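Local coordinates for methylmalonyl-CoA carboxyltransferase 12S subunit (Propionibacterium freudenreichii, PDB 1ON3) that transfers the carboxyl group of methylmalonyl-CoA to the biotin of the 1.3S subunit, giving propanoyl-CoA, and forms the hexameric core of transcarboxylase, at the interface of chains A and B. Coordinates in Å, arbitrary orientation; residue numbers count along the deposited sequence, not the author numbering. Chains: chain A/B, Methylmalonyl-CoA carboxyltransferase 12S subunit.

The interface of chains A and B. Residues chain A 184, 187-188; chain B 385, 388-389, 522.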
ATOM      1  N   TYR A 184      -7.416  23.912  26.919  1.00 14.86           N
ATOM      2  CA  TYR A 184      -7.599  22.666  26.197  1.00 15.31           C
ATOM      3  C   TYR A 184      -6.469  22.397  25.189  1.00 15.96           C
ATOM      4  O   TYR A 184      -6.224  21.252  24.821  1.00 17.36           O
ATOM      5  CB  TYR A 184      -8.980  22.661  25.523  1.00 16.48           C
ATOM      6  CG  TYR A 184     -10.144  22.489  26.505  1.00 13.57           C
ATOM      7  CD1 TYR A 184     -11.242  23.348  26.476  1.00 19.39           C
ATOM      8  CD2 TYR A 184     -10.148  21.456  27.442  1.00 16.30           C
ATOM      9  CE1 TYR A 184     -12.322  23.180  27.362  1.00 15.79           C
ATOM     10  CE2 TYR A 184     -11.221  21.274  28.330  1.00 18.40           C
ATOM     11  CZ  TYR A 184     -12.303  22.146  28.275  1.00 16.28           C
ATOM     12  OH  TYR A 184     -13.365  21.965  29.128  1.00 20.25           O
ATOM     13  N   ALA A 187      -3.874  20.658  27.010  1.00 12.37           N
ATOM     14  CA  ALA A 187      -4.414  19.332  27.278  1.00 16.39           C
ATOM     15  C   ALA A 187      -4.245  18.402  26.076  1.00 14.74           C
ATOM     16  O   ALA A 187      -4.132  17.188  26.232  1.00 16.65           O
ATOM     17  CB  ALA A 187      -5.905  19.432  27.640  1.00 16.21           C
ATOM     18  N   LEU A 188      -4.231  18.980  24.882  1.00 14.98           N
ATOM     19  CA  LEU A 188      -4.110  18.183  23.676  1.00 14.10           C
ATOM     20  C   LEU A 188      -2.664  17.973  23.231  1.00 16.45           C
ATOM     21  O   LEU A 188      -2.419  17.210  22.294  1.00 13.60           O
ATOM     22  CB  LEU A 188      -4.955  18.790  22.550  1.00 10.77           C
ATOM     23  CG  LEU A 188      -6.469  18.768  22.824  1.00 11.08           C
ATOM     24  CD1 LEU A 188      -7.203  19.666  21.830  1.00 14.43           C
ATOM     25  CD2 LEU A 188      -6.983  17.347  22.732  1.00  9.02           C
TER
ATOM     26  N   ILE B 385     -10.266  19.744  32.618  1.00 20.53           N
ATOM     27  CA  ILE B 385      -9.389  20.081  31.500  1.00 20.94           C
ATOM     28  C   ILE B 385      -9.045  18.863  30.637  1.00 19.20           C
ATOM     29  O   ILE B 385      -9.152  18.925  29.416  1.00 20.52           O
ATOM     30  CB  ILE B 385      -8.068  20.744  31.980  1.00 22.00           C
ATOM     31  CG1 ILE B 385      -8.336  22.193  32.410  1.00 20.14           C
ATOM     32  CG2 ILE B 385      -7.032  20.729  30.836  1.00 19.17           C
ATOM     33  CD1 ILE B 385      -7.129  22.887  33.025  1.00 22.27           C
ATOM     34  N   GLY B 388     -12.552  17.076  29.400  1.00 18.35           N
ATOM     35  CA  GLY B 388     -13.191  17.881  28.373  1.00 12.97           C
ATOM     36  C   GLY B 388     -12.451  17.811  27.045  1.00 17.37           C
ATOM     37  O   GLY B 388     -13.066  17.875  25.980  1.00 18.16           O
ATOM     38  N   ALA B 389     -11.123  17.685  27.108  1.00 14.93           N
ATOM     39  CA  ALA B 389     -10.286  17.590  25.912  1.00 14.08           C
ATOM     40  C   ALA B 389     -10.668  16.358  25.083  1.00 12.74           C
ATOM     41  O   ALA B 389     -10.460  16.320  23.866  1.00 18.52           O
ATOM     42  CB  ALA B 389      -8.811  17.512  26.324  1.00 17.69           C
ATOM     43  N   PRO B 522      -6.678  11.883  25.301  1.00 15.64           N
ATOM     44  CA  PRO B 522      -6.640  12.247  26.727  1.00 12.98           C
ATOM     45  C   PRO B 522      -7.193  11.163  27.658  1.00 17.88           C
ATOM     46  O   PRO B 522      -8.132  10.445  27.307  1.00 18.50           O
ATOM     47  CB  PRO B 522      -7.470  13.528  26.768  1.00 16.75           C
ATOM     48  CG  PRO B 522      -7.192  14.146  25.404  1.00 13.04           C
ATOM     49  CD  PRO B 522      -7.328  12.935  24.502  1.00 14.94           C
TER
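Two helices of the carboxyltransferase (crotonase-like) fold pack across the two-fold dimer interface of the 12S hexamer, in one of two symmetry-related copies of the patch: the short helix 184-188 of chain A, in the N-terminal carboxyltransferase half, lies against the start of the longer helix 384-397 of chain B, in the C-terminal half. A:Tyr184 presents the CD2-CE2 edge of its ring to the backbone of B:Ile385, whose carbonyl O lies in the ring plane, 3.3 Å from CE2. The same CE2 sits 3.9 Å from CA of B:Gly388, where the missing side chain lets the ring edge come down onto the helix backbone. CG of A:Tyr184 is anti to the carbonyl carbon (chi1 -72°), which carries the ring away from its own helix and across to chain B. With an alanine in place of A:Tyr184, a gap would probably open over B:Gly388, leaving the carbonyl O of B:Ile385 without the ring edge beside it. One turn on, the methyl of A:Ala187 touches two aliphatic groups of chain B: its CB is 3.6 Å from CG2 of B:Ile385 and 3.7 Å from CB of B:Ala389. With CG2 anti to the backbone nitrogen, B:Ile385 turns this methyl to A:Ala187. A:Leu188 packs one methyl, CD2, on CB of B:Ala389 at 4.0 Å, and the same CD2 also lies 3.8 Å from that residue's backbone carbonyl O. B:Pro522, close to the C-terminus of chain B, brings its ring carbon CG to 4.2 Å from CD2 of A:Leu188, a looser contact.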